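Local coordinates for 433aa long hypothetical phosphoribosylglycinamide formyl transferase (Pyrococcus horikoshii, PDB 2DWC), which is an archaeal ATP-grasp protein with a PurT-type C-terminal domain that holds adenosine-5'-diphosphate in its nucleotide pocket, at residues Y236-P248 and P338-A350. Residues are numbered along the deposited sequence; the frame is centred on the assembly and turned at random.
Sequences YQIDGDYHASWQP and PMLIPAATHVIKA
Ser245 and Thr345 face each other as a hydrogen-bonded pair at the middle of an antiparallel ladder, where strand 241-247 of the ATP-grasp domain pairs with strand 343-349 of the PurT-type C-terminal region. Thr345 N reaches Ser245 O at 2.9 Å, and the return bond from Ser245 N to Thr345 O is weak. Gln247 and Ala343 form the next such pair, bonded in both directions, while beyond the other end of the bridged pairs Val347 N binds His243 O at 2.9 Å.

On the face carrying Ser245, Thr345 OG1 lies between backbone N and carbonyl carbon (chi1 70°), which places it at the edge of the Tyr242 ring and in its plane, hydrogen-bonded to Tyr242 OH at 3.0 Å. Ser245 OG lies close by, held by a hydrogen bond with Thr299 O. Val347 CG1 covers one face of the same tyrosine ring in a CH-pi contact, 4.0 Å from its centroid.

On the face that carries Ala244 and Trp246, His346 lies alongside His243, its edge turned toward the face of the His243 ring in an offset edge-to-face pair with planes at 73°. His243 O sits over the centre of the His346 ring.

Further out, Met339 SD packs 3.6 Å from Pro248 CD, its thioether crossing the proline ring, and Gln247 reaches past it to Ser306. Strand 386-393 flanks 343-349 on its far side. Two bonds orient the histidines: His346 ND1 uses an in-plane lone pair of Val347 O, and His243 ND1 donates within its ring plane to Tyr236 OH at 3.1 Å.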
loop_
_atom_site.group_PDB
_atom_site.type_symbol
_atom_site.label_atom_id
_atom_site.label_comp_id
_atom_site.label_asym_id
_atom_site.label_seq_id
_atom_site.Cartn_x
_atom_site.Cartn_y
_atom_site.Cartn_z
ATOM N N TYR B 236 -4.349 -20.685 12.171
ATOM C CA TYR B 236 -4.096 -22.087 12.444
ATOM C C TYR B 236 -2.688 -22.479 11.982
ATOM O O TYR B 236 -2.318 -22.286 10.811
ATOM C CB TYR B 236 -5.214 -22.957 11.843
ATOM C CG TYR B 236 -5.193 -23.144 10.355
ATOM C CD1 TYR B 236 -4.323 -24.071 9.762
ATOM C CD2 TYR B 236 -6.047 -22.418 9.535
ATOM C CE1 TYR B 236 -4.306 -24.272 8.378
ATOM C CE2 TYR B 236 -6.040 -22.606 8.148
ATOM C CZ TYR B 236 -5.165 -23.535 7.574
ATOM O OH TYR B 236 -5.145 -23.724 6.202
ATOM N N GLN B 237 -1.905 -22.985 12.943
ATOM C CA GLN B 237 -0.511 -23.395 12.749
ATOM C C GLN B 237 -0.339 -24.846 12.319
ATOM O O GLN B 237 -0.580 -25.766 13.104
ATOM C CB GLN B 237 0.280 -23.181 14.046
ATOM C CG GLN B 237 0.631 -21.734 14.351
ATOM C CD GLN B 237 1.919 -21.276 13.678
ATOM O OE1 GLN B 237 2.008 -20.148 13.186
ATOM N NE2 GLN B 237 2.927 -22.143 13.672
ATOM N N ILE B 238 0.095 -25.041 11.078
ATOM C CA ILE B 238 0.324 -26.379 10.545
ATOM C C ILE B 238 1.823 -26.663 10.436
ATOM O O ILE B 238 2.503 -26.158 9.535
ATOM C CB ILE B 238 -0.340 -26.556 9.151
ATOM C CG1 ILE B 238 0.171 -27.842 8.494
ATOM C CG2 ILE B 238 -0.065 -25.336 8.267
ATOM C CD1 ILE B 238 -0.139 -29.102 9.280
ATOM N N ASP B 239 2.332 -27.468 11.366
ATOM C CA ASP B 239 3.746 -27.831 11.382
ATOM C C ASP B 239 4.659 -26.604 11.442
ATOM O O ASP B 239 5.493 -26.375 10.554
ATOM C CB ASP B 239 4.088 -28.692 10.150
ATOM C CG ASP B 239 3.777 -30.181 10.359
ATOM O OD1 ASP B 239 4.493 -30.832 11.156
ATOM O OD2 ASP B 239 2.819 -30.696 9.731
ATOM N N GLY B 240 4.476 -25.814 12.498
ATOM C CA GLY B 240 5.291 -24.632 12.699
ATOM C C GLY B 240 5.105 -23.474 11.736
ATOM O O GLY B 240 5.719 -22.424 11.924
ATOM N N ASP B 241 4.279 -23.640 10.705
ATOM C CA ASP B 241 4.060 -22.551 9.759
ATOM C C ASP B 241 2.578 -22.185 9.660
ATOM O O ASP B 241 1.692 -23.055 9.542
ATOM C CB ASP B 241 4.622 -22.915 8.377
ATOM C CG ASP B 241 4.600 -21.732 7.396
ATOM O OD1 ASP B 241 3.512 -21.415 6.843
ATOM O OD2 ASP B 241 5.678 -21.115 7.180
ATOM N N TYR B 242 2.294 -20.890 9.746
ATOM C CA TYR B 242 0.911 -20.475 9.668
ATOM C C TYR B 242 0.494 -20.677 8.207
ATOM O O TYR B 242 1.313 -20.616 7.270
ATOM C CB TYR B 242 0.746 -19.029 10.191
ATOM C CG TYR B 242 0.388 -17.991 9.152
ATOM C CD1 TYR B 242 -0.948 -17.679 8.866
ATOM C CD2 TYR B 242 1.385 -17.355 8.423
ATOM C CE1 TYR B 242 -1.266 -16.754 7.876
ATOM C CE2 TYR B 242 1.072 -16.446 7.427
ATOM C CZ TYR B 242 -0.253 -16.148 7.159
ATOM O OH TYR B 242 -0.555 -15.268 6.155
ATOM N N HIS B 243 -0.775 -20.993 8.031
ATOM C CA HIS B 243 -1.317 -21.276 6.718
ATOM C C HIS B 243 -2.403 -20.271 6.371
ATOM O O HIS B 243 -2.575 -19.925 5.211
ATOM C CB HIS B 243 -1.914 -22.699 6.708
ATOM C CG HIS B 243 -1.560 -23.490 5.485
ATOM N ND1 HIS B 243 -2.505 -24.116 4.696
ATOM C CD2 HIS B 243 -0.363 -23.710 4.881
ATOM C CE1 HIS B 243 -1.909 -24.680 3.658
ATOM N NE2 HIS B 243 -0.609 -24.448 3.747
ATOM N N ALA B 244 -3.157 -19.835 7.379
ATOM C CA ALA B 244 -4.262 -18.887 7.176
ATOM C C ALA B 244 -4.485 -18.081 8.445
ATOM O O ALA B 244 -4.217 -18.592 9.535
ATOM C CB ALA B 244 -5.574 -19.656 6.842
ATOM N N SER B 245 -4.959 -16.844 8.318
ATOM C CA SER B 245 -5.271 -16.018 9.491
ATOM C C SER B 245 -6.467 -15.166 9.146
ATOM O O SER B 245 -6.829 -15.021 7.961
ATOM C CB SER B 245 -4.088 -15.120 9.894
ATOM O OG SER B 245 -3.800 -14.215 8.825
ATOM N N TRP B 246 -7.119 -14.594 10.159
ATOM C CA TRP B 246 -8.294 -13.818 9.842
ATOM C C TRP B 246 -8.571 -12.883 10.983
ATOM O O TRP B 246 -8.094 -13.099 12.100
ATOM C CB TRP B 246 -9.535 -14.751 9.615
ATOM C CG TRP B 246 -9.793 -15.729 10.777
ATOM C CD1 TRP B 246 -10.570 -15.521 11.906
ATOM C CD2 TRP B 246 -9.205 -17.016 10.921
ATOM N NE1 TRP B 246 -10.471 -16.636 12.749
ATOM C CE2 TRP B 246 -9.639 -17.554 12.156
ATOM C CE3 TRP B 246 -8.343 -17.784 10.116
ATOM C CZ2 TRP B 246 -9.234 -18.826 12.603
ATOM C CZ3 TRP B 246 -7.945 -19.048 10.557
ATOM C CH2 TRP B 246 -8.394 -19.556 11.799
ATOM N N GLN B 247 -9.353 -11.844 10.703
ATOM C CA GLN B 247 -9.704 -10.879 11.758
ATOM C C GLN B 247 -11.153 -10.497 11.519
ATOM O O GLN B 247 -11.539 -10.245 10.398
ATOM C CB GLN B 247 -8.835 -9.616 11.661
ATOM C CG GLN B 247 -8.899 -8.710 12.915
ATOM C CD GLN B 247 -8.096 -7.420 12.741
ATOM O OE1 GLN B 247 -8.200 -6.759 11.694
ATOM N NE2 GLN B 247 -7.332 -7.031 13.773
ATOM N N PRO B 248 -11.983 -10.449 12.576
ATOM C CA PRO B 248 -11.656 -10.731 13.977
ATOM C C PRO B 248 -11.832 -12.205 14.304
ATOM O O PRO B 248 -12.571 -12.933 13.625
ATOM C CB PRO B 248 -12.650 -9.859 14.741
ATOM C CG PRO B 248 -13.956 -10.015 13.886
ATOM C CD PRO B 248 -13.404 -10.048 12.410
ATOM N N PRO B 338 -9.910 0.339 15.879
ATOM C CA PRO B 338 -11.045 -0.173 15.098
ATOM C C PRO B 338 -10.681 -0.855 13.787
ATOM O O PRO B 338 -9.876 -0.354 13.036
ATOM C CB PRO B 338 -11.887 1.084 14.858
ATOM C CG PRO B 338 -11.483 2.020 15.983
ATOM C CD PRO B 338 -9.992 1.805 16.022
ATOM N N MET B 339 -11.306 -1.990 13.532
ATOM C CA MET B 339 -11.101 -2.750 12.301
ATOM C C MET B 339 -11.997 -2.100 11.212
ATOM O O MET B 339 -13.042 -1.526 11.535
ATOM C CB MET B 339 -11.541 -4.188 12.600
ATOM C CG MET B 339 -11.642 -5.135 11.456
ATOM S SD MET B 339 -12.070 -6.707 12.257
ATOM C CE MET B 339 -13.950 -6.468 12.557
ATOM N N LEU B 340 -11.592 -2.154 9.938
ATOM C CA LEU B 340 -12.403 -1.573 8.878
ATOM C C LEU B 340 -13.409 -2.588 8.325
ATOM O O LEU B 340 -14.599 -2.268 8.121
ATOM C CB LEU B 340 -11.500 -1.045 7.748
ATOM C CG LEU B 340 -12.219 -0.490 6.514
ATOM C CD1 LEU B 340 -13.053 0.732 6.890
ATOM C CD2 LEU B 340 -11.204 -0.138 5.448
ATOM N N ILE B 341 -12.954 -3.820 8.103
ATOM C CA ILE B 341 -13.817 -4.883 7.543
ATOM C C ILE B 341 -13.185 -6.234 7.853
ATOM O O ILE B 341 -11.958 -6.342 7.922
ATOM C CB ILE B 341 -13.978 -4.692 6.005
ATOM C CG1 ILE B 341 -14.963 -5.725 5.415
ATOM C CG2 ILE B 341 -12.612 -4.853 5.294
ATOM C CD1 ILE B 341 -15.251 -5.491 3.890
ATOM N N PRO B 342 -14.002 -7.262 8.136
ATOM C CA PRO B 342 -13.406 -8.571 8.420
ATOM C C PRO B 342 -12.620 -9.031 7.188
ATOM O O PRO B 342 -13.008 -8.727 6.053
ATOM C CB PRO B 342 -14.629 -9.475 8.658
ATOM C CG PRO B 342 -15.633 -8.521 9.297
ATOM C CD PRO B 342 -15.466 -7.286 8.390
ATOM N N ALA B 343 -11.545 -9.783 7.423
ATOM C CA ALA B 343 -10.734 -10.257 6.283
ATOM C C ALA B 343 -9.948 -11.477 6.668
ATOM O O ALA B 343 -9.942 -11.894 7.818
ATOM C CB ALA B 343 -9.772 -9.107 5.781
ATOM N N ALA B 344 -9.295 -12.080 5.692
ATOM C CA ALA B 344 -8.514 -13.275 5.948
ATOM C C ALA B 344 -7.409 -13.385 4.929
ATOM O O ALA B 344 -7.468 -12.754 3.867
ATOM C CB ALA B 344 -9.423 -14.527 5.804
ATOM N N THR B 345 -6.427 -14.222 5.240
ATOM C CA THR B 345 -5.317 -14.497 4.324
ATOM C C THR B 345 -5.132 -15.999 4.220
ATOM O O THR B 345 -5.593 -16.758 5.077
ATOM C CB THR B 345 -3.959 -13.959 4.823
ATOM O OG1 THR B 345 -3.532 -14.736 5.958
ATOM C CG2 THR B 345 -4.045 -12.492 5.187
ATOM N N HIS B 346 -4.503 -16.439 3.137
ATOM C CA HIS B 346 -4.110 -17.825 3.002
ATOM C C HIS B 346 -2.754 -17.777 2.279
ATOM O O HIS B 346 -2.596 -17.054 1.285
ATOM C CB HIS B 346 -5.125 -18.641 2.198
ATOM C CG HIS B 346 -4.896 -20.116 2.316
ATOM N ND1 HIS B 346 -3.823 -20.751 1.719
ATOM C CD2 HIS B 346 -5.537 -21.064 3.051
ATOM C CE1 HIS B 346 -3.810 -22.024 2.084
ATOM N NE2 HIS B 346 -4.834 -22.238 2.894
ATOM N N VAL B 347 -1.769 -18.496 2.802
ATOM C CA VAL B 347 -0.447 -18.484 2.176
ATOM C C VAL B 347 -0.397 -19.149 0.816
ATOM O O VAL B 347 -1.263 -19.956 0.459
ATOM C CB VAL B 347 0.605 -19.176 3.103
ATOM C CG1 VAL B 347 0.580 -18.504 4.477
ATOM C CG2 VAL B 347 0.302 -20.686 3.233
ATOM N N ILE B 348 0.612 -18.743 0.036
ATOM C CA ILE B 348 0.900 -19.323 -1.278
ATOM C C ILE B 348 2.326 -19.816 -1.055
ATOM O O ILE B 348 3.278 -19.019 -0.964
ATOM C CB ILE B 348 0.847 -18.260 -2.390
ATOM C CG1 ILE B 348 -0.606 -17.716 -2.517
ATOM C CG2 ILE B 348 1.272 -18.892 -3.701
ATOM C CD1 ILE B 348 -0.712 -16.484 -3.437
ATOM N N LYS B 349 2.470 -21.136 -0.911
ATOM C CA LYS B 349 3.786 -21.718 -0.606
ATOM C C LYS B 349 4.337 -22.556 -1.727
ATOM O O LYS B 349 3.585 -23.221 -2.429
ATOM C CB LYS B 349 3.718 -22.596 0.650
ATOM C CG LYS B 349 3.104 -21.931 1.860
ATOM C CD LYS B 349 3.596 -22.582 3.151
ATOM C CE LYS B 349 3.564 -24.107 3.052
ATOM N NZ LYS B 349 4.337 -24.718 4.176
ATOM N N ALA B 350 5.663 -22.544 -1.879
ATOM C CA ALA B 350 6.276 -23.310 -2.958
ATOM C C ALA B 350 6.340 -24.772 -2.575
ATOM O O ALA B 350 6.638 -25.100 -1.422
ATOM C CB ALA B 350 7.708 -22.794 -3.242
#